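PDB 3K6J: protein F01G10.3, confirmed by transcript evidence from Caenorhabditis elegans, which probably acts as an NAD+-dependent (3S)-3-hydroxyacyl-CoA dehydrogenase, the crystallised part being the dehydrogenase portion of a multifunctional enzyme. Local coordinates for residues A[56-61]-A[129-134]; A[77-82]-A[118-123]. All blocks are in the same frame, centred on the assembly; numbering follows the deposited sequence.

Contact 1 of 2, residues A[56-61]-A[129-134]; sequences SVAIIG and SNCDLI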
loop_
_atom_site.group_PDB
_atom_site.type_symbol
_atom_site.label_atom_id
_atom_site.label_comp_id
_atom_site.label_asym_id
_atom_site.label_seq_id
_atom_site.Cartn_x
_atom_site.Cartn_y
_atom_site.Cartn_z
ATOM N N SER A 56 -7.989 -16.097 18.134
ATOM C CA SER A 56 -8.394 -14.939 18.879
ATOM C C SER A 56 -7.341 -13.858 18.725
ATOM O O SER A 56 -6.171 -14.121 18.905
ATOM C CB SER A 56 -8.508 -15.306 20.342
ATOM O OG SER A 56 -9.222 -14.300 20.982
ATOM N N VAL A 57 -7.774 -12.640 18.414
ATOM C CA VAL A 57 -6.847 -11.530 18.146
ATOM C C VAL A 57 -7.210 -10.296 18.977
ATOM O O VAL A 57 -8.357 -10.144 19.375
ATOM C CB VAL A 57 -6.823 -11.180 16.638
ATOM C CG1 VAL A 57 -6.061 -9.885 16.379
ATOM C CG2 VAL A 57 -6.176 -12.336 15.861
ATOM N N ALA A 58 -6.227 -9.440 19.249
ATOM C CA ALA A 58 -6.482 -8.170 19.874
ATOM C C ALA A 58 -5.728 -7.093 19.132
ATOM O O ALA A 58 -4.601 -7.291 18.709
ATOM C CB ALA A 58 -6.118 -8.163 21.399
ATOM N N ILE A 59 -6.398 -5.977 18.932
ATOM C CA ILE A 59 -5.835 -4.827 18.266
ATOM C C ILE A 59 -5.908 -3.705 19.308
ATOM O O ILE A 59 -7.005 -3.364 19.792
ATOM C CB ILE A 59 -6.657 -4.417 17.026
ATOM C CG1 ILE A 59 -6.773 -5.565 15.977
ATOM C CG2 ILE A 59 -6.107 -3.107 16.446
ATOM C CD1 ILE A 59 -5.472 -5.909 15.221
ATOM N N ILE A 60 -4.754 -3.147 19.665
ATOM C CA ILE A 60 -4.736 -2.122 20.696
ATOM C C ILE A 60 -4.651 -0.762 20.048
ATOM O O ILE A 60 -3.715 -0.483 19.271
ATOM C CB ILE A 60 -3.592 -2.358 21.710
ATOM C CG1 ILE A 60 -3.641 -3.798 22.225
ATOM C CG2 ILE A 60 -3.694 -1.389 22.900
ATOM C CD1 ILE A 60 -2.383 -4.203 23.000
ATOM N N GLY A 61 -5.651 0.073 20.329
ATOM C CA GLY A 61 -5.721 1.415 19.746
ATOM C C GLY A 61 -6.869 1.554 18.760
ATOM O O GLY A 61 -6.994 0.743 17.825
ATOM N N SER A 129 -6.223 -12.536 27.888
ATOM C CA SER A 129 -5.304 -13.583 28.329
ATOM C C SER A 129 -5.287 -14.841 27.440
ATOM O O SER A 129 -4.293 -15.562 27.424
ATOM C CB SER A 129 -5.579 -13.944 29.799
ATOM O OG SER A 129 -6.813 -14.603 29.907
ATOM N N ASN A 130 -6.376 -15.103 26.713
ATOM C CA ASN A 130 -6.385 -16.209 25.759
ATOM C C ASN A 130 -6.118 -15.827 24.281
ATOM O O ASN A 130 -6.279 -16.658 23.392
ATOM C CB ASN A 130 -7.666 -17.049 25.886
ATOM C CG ASN A 130 -7.469 -18.498 25.416
ATOM O OD1 ASN A 130 -6.379 -19.085 25.548
ATOM N ND2 ASN A 130 -8.526 -19.078 24.855
ATOM N N CYS A 131 -5.678 -14.595 24.038
ATOM C CA CYS A 131 -5.407 -14.094 22.672
ATOM C C CYS A 131 -4.134 -14.664 22.056
ATOM O O CYS A 131 -3.085 -14.708 22.713
ATOM C CB CYS A 131 -5.330 -12.561 22.655
ATOM S SG CYS A 131 -6.935 -11.730 22.587
ATOM N N ASP A 132 -4.215 -15.052 20.782
ATOM C CA ASP A 132 -3.076 -15.658 20.069
ATOM C C ASP A 132 -2.185 -14.640 19.381
ATOM O O ASP A 132 -0.989 -14.877 19.178
ATOM C CB ASP A 132 -3.576 -16.675 19.044
ATOM C CG ASP A 132 -4.373 -17.805 19.681
ATOM O OD1 ASP A 132 -3.864 -18.377 20.659
ATOM O OD2 ASP A 132 -5.486 -18.124 19.200
ATOM N N LEU A 133 -2.771 -13.506 19.012
ATOM C CA LEU A 133 -2.052 -12.444 18.317
ATOM C C LEU A 133 -2.574 -11.090 18.792
ATOM O O LEU A 133 -3.779 -10.832 18.796
ATOM C CB LEU A 133 -2.204 -12.572 16.789
ATOM C CG LEU A 133 -1.630 -11.434 15.916
ATOM C CD1 LEU A 133 -0.147 -11.279 16.066
ATOM C CD2 LEU A 133 -2.009 -11.573 14.438
ATOM N N ILE A 134 -1.656 -10.225 19.189
ATOM C CA ILE A 134 -2.019 -8.890 19.620
ATOM C C ILE A 134 -1.191 -7.924 18.833
ATOM O O ILE A 134 0.023 -8.058 18.798
ATOM C CB ILE A 134 -1.792 -8.696 21.146
ATOM C CG1 ILE A 134 -2.508 -9.795 21.935
ATOM C CG2 ILE A 134 -2.243 -7.295 21.590
ATOM C CD1 ILE A 134 -2.506 -9.601 23.461
#

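Contact 2 of 2, residues A[77-82]-A[118-123]; sequences GIETFL and NLKITS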
loop_
_atom_site.group_PDB
_atom_site.type_symbol
_atom_site.label_atom_id
_atom_site.label_comp_id
_atom_site.label_asym_id
_atom_site.label_seq_id
_atom_site.Cartn_x
_atom_site.Cartn_y
_atom_site.Cartn_z
ATOM N N GLY A 77 -14.258 -13.911 10.574
ATOM C CA GLY A 77 -14.828 -14.766 11.625
ATOM C C GLY A 77 -13.902 -15.048 12.799
ATOM O O GLY A 77 -14.079 -16.030 13.531
ATOM N N ILE A 78 -12.891 -14.209 12.984
ATOM C CA ILE A 78 -11.979 -14.394 14.099
ATOM C C ILE A 78 -12.386 -13.443 15.222
ATOM O O ILE A 78 -12.566 -12.233 14.986
ATOM C CB ILE A 78 -10.482 -14.190 13.672
ATOM C CG1 ILE A 78 -10.068 -15.280 12.671
ATOM C CG2 ILE A 78 -9.542 -14.189 14.897
ATOM C CD1 ILE A 78 -8.890 -14.905 11.790
ATOM N N GLU A 79 -12.524 -13.991 16.435
ATOM C CA GLU A 79 -12.826 -13.202 17.614
ATOM C C GLU A 79 -11.760 -12.145 17.791
ATOM O O GLU A 79 -10.582 -12.476 17.979
ATOM C CB GLU A 79 -12.892 -14.101 18.860
ATOM C CG GLU A 79 -13.484 -13.393 20.075
ATOM C CD GLU A 79 -13.119 -14.061 21.396
ATOM O OE1 GLU A 79 -11.913 -14.379 21.611
ATOM O OE2 GLU A 79 -14.048 -14.252 22.226
ATOM N N THR A 80 -12.179 -10.885 17.706
ATOM C CA THR A 80 -11.267 -9.748 17.719
ATOM C C THR A 80 -11.643 -8.741 18.803
ATOM O O THR A 80 -12.734 -8.164 18.784
ATOM C CB THR A 80 -11.255 -9.031 16.309
ATOM O OG1 THR A 80 -10.983 -9.994 15.284
ATOM C CG2 THR A 80 -10.209 -7.914 16.245
ATOM N N PHE A 81 -10.730 -8.506 19.737
ATOM C CA PHE A 81 -10.907 -7.434 20.690
ATOM C C PHE A 81 -10.279 -6.176 20.144
ATOM O O PHE A 81 -9.149 -6.187 19.667
ATOM C CB PHE A 81 -10.287 -7.800 22.045
ATOM C CG PHE A 81 -10.872 -9.035 22.654
ATOM C CD1 PHE A 81 -11.992 -8.951 23.486
ATOM C CD2 PHE A 81 -10.321 -10.300 22.372
ATOM C CE1 PHE A 81 -12.547 -10.107 24.037
ATOM C CE2 PHE A 81 -10.860 -11.448 22.931
ATOM C CZ PHE A 81 -11.985 -11.356 23.757
ATOM N N LEU A 82 -11.023 -5.087 20.196
ATOM C CA LEU A 82 -10.469 -3.803 19.849
ATOM C C LEU A 82 -10.366 -3.007 21.156
ATOM O O LEU A 82 -11.362 -2.586 21.735
ATOM C CB LEU A 82 -11.334 -3.136 18.775
ATOM C CG LEU A 82 -10.912 -1.756 18.260
ATOM C CD1 LEU A 82 -9.475 -1.741 17.756
ATOM C CD2 LEU A 82 -11.913 -1.319 17.186
ATOM N N ASN A 118 -18.249 -10.696 15.686
ATOM C CA ASN A 118 -16.898 -11.138 16.007
ATOM C C ASN A 118 -16.065 -10.079 16.714
ATOM O O ASN A 118 -15.064 -10.395 17.340
ATOM C CB ASN A 118 -16.175 -11.581 14.737
ATOM C CG ASN A 118 -16.709 -12.868 14.197
ATOM O OD1 ASN A 118 -17.453 -12.879 13.214
ATOM N ND2 ASN A 118 -16.344 -13.969 14.833
ATOM N N LEU A 119 -16.500 -8.829 16.615
ATOM C CA LEU A 119 -15.768 -7.702 17.152
ATOM C C LEU A 119 -16.303 -7.295 18.517
ATOM O O LEU A 119 -17.516 -7.086 18.681
ATOM C CB LEU A 119 -15.841 -6.526 16.169
ATOM C CG LEU A 119 -15.209 -5.196 16.587
ATOM C CD1 LEU A 119 -13.734 -5.381 16.900
ATOM C CD2 LEU A 119 -15.401 -4.157 15.484
ATOM N N LYS A 120 -15.389 -7.184 19.484
ATOM C CA LYS A 120 -15.714 -6.757 20.851
ATOM C C LYS A 120 -14.907 -5.522 21.202
ATOM O O LYS A 120 -13.666 -5.573 21.283
ATOM C CB LYS A 120 -15.374 -7.842 21.878
ATOM C CG LYS A 120 -15.702 -9.294 21.499
ATOM C CD LYS A 120 -17.133 -9.708 21.834
ATOM C CE LYS A 120 -17.201 -11.130 22.438
ATOM N NZ LYS A 120 -16.348 -12.176 21.752
ATOM N N ILE A 121 -15.591 -4.403 21.393
ATOM C CA ILE A 121 -14.905 -3.180 21.761
ATOM C C ILE A 121 -14.782 -3.163 23.279
ATOM O O ILE A 121 -15.707 -3.573 23.959
ATOM C CB ILE A 121 -15.592 -1.928 21.182
ATOM C CG1 ILE A 121 -15.596 -2.012 19.640
ATOM C CG2 ILE A 121 -14.877 -0.661 21.673
ATOM C CD1 ILE A 121 -16.291 -0.856 18.926
ATOM N N THR A 122 -13.618 -2.760 23.792
ATOM C CA THR A 122 -13.362 -2.730 25.233
ATOM C C THR A 122 -12.159 -1.872 25.615
ATOM O O THR A 122 -11.371 -1.467 24.770
ATOM C CB THR A 122 -13.213 -4.149 25.849
ATOM O OG1 THR A 122 -13.031 -4.023 27.263
ATOM C CG2 THR A 122 -12.000 -4.907 25.262
ATOM N N SER A 123 -12.041 -1.571 26.902
ATOM C CA SER A 123 -10.886 -0.830 27.414
ATOM C C SER A 123 -10.206 -1.592 28.560
ATOM O O SER A 123 -9.380 -1.028 29.295
ATOM C CB SER A 123 -11.303 0.563 27.856
ATOM O OG SER A 123 -12.361 0.466 28.784
#

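Contact 1 of 2, residues A[56-61]-A[129-134]
Val57 and Ala58 pair in parallel register with Leu133 and Ile134, their CA atoms 4.9 and 4.5 Å apart, where strand 133-136 joins strand 56-60 in the Rossmann-fold sheet. The bond from Ala58 N to Leu133 O, 2.9 Å long, meets the oxygen nearly along the C=O axis. Further back, Ser56 O takes the amide of Asp132 at 2.9 Å, with the donor tilted 29° from the carbonyl plane, and only weakly that of Leu133, as the incoming chain turns into its strand. Asp132 is tied down at both carboxylate oxygens: OD2 accepts Asn55 N and OD1 forms a salt bridge with Lys157. Ser56 extends its OG away from the backbone N (chi1 -165°), alongside Cys131 SG, with Glu79 of the next strand as the hydroxyl's hydrogen-bond partner.

The two sheet faces carry different packing. On one, Val57 and Leu133 lie side by side and point the same way, CG2 of Val57 resting 4.1 Å from CB of Leu133; both touch Phe73 of helix 64-75. On the other, the Ala58 methyl sits between Cys131 SG, 3.8 Å away, and Ile134 CG2, at 4.0 Å. Helix 142-153 covers this side through Leu152, which touches both Ile60 and Ile134. Although the CB of Ile60 does not point straight at the partner strand, its CG1 lies anti to the carbonyl carbon (chi1 -51°) and carries CD1 across to Ile134 CG2, a tight carbon pair at 3.4 Å.

Contact 2 of 2, residues A[77-82]-A[118-123]
Thr80 O is gripped twice from the other segment: it accepts the amide of Lys120 in a nearly straight bond, N to O 2.9 Å, and the CA-H of Leu119 also approaches it. On its other side in the backbone, Thr80 N-H meets Asn118 O almost straight (176°). Leu82 continues this parallel pairing, N to Lys120 O at 2.9 Å and O to Thr122 N at 3.1 Å; strand 119-122 thus runs parallel to strand 79-83, with the usual twist between them. With OG1 beside its own backbone N (chi1 -53°), the Thr80 hydroxyl reaches back to the carbonyl two residues earlier, bonding Ile78 O at 2.8 Å from above the carbonyl plane, 46° out of it.

On one face of the sheet, Lys120 runs beside Phe81, pointing the same way, with CB 3.9 Å from the ring atom CD1 and CG near CE1; the ring is met obliquely. Bends further out swing the lysine NZ back to Glu79 OE2, a salt bridge of 3.1 Å whose hydrogen bond is weak. The glutamate spans three adjacent strands, its other oxygen being taken by Ser56. On the opposite face, Leu119 CD1 settles 3.8 Å from Leu82 CB, and Leu82 CD2 approaches Ile121 CG1 more loosely.

Before the strand, Gly77 ends the preceding helix in a Schellman motif, and the Asn118 amide lies against its backbone, CG being 3.7 Å from Gly77 CA. Strand 119-122 is outermost in the sheet within this chain. Ala70 of helix 64-75 touches Thr80, Leu82 and Leu119, while helix 87-103 adds Cys90 against Leu82 and Ile121, and Leu94 against Leu119.

From the N terminus, strand 56-60 leads through helix 64-75 to strand 79-83, two helices follow, and strand 119-122 then closes contact 2. The chain next enters strand 133-136, whose pairing with strand 56-60 closes contact 1 around the whole of contact 2, so the two are nested rather than crossed. Across the sheet, 119-122, 79-83, 56-60, 133-136 follow the 3-2-1-4 order of a Rossmann fold, contact 2 joining strands 3 and 2, contact 1 joining strand 1 to strand 4 across the switch point. Strands 56-60 and 79-83 join directly through Val57 N and Glu79 O. Leu82 CD1 also packs on Gly61 O, at a glycine-rich turn consistent with a dinucleotide-binding GxGxxG motif.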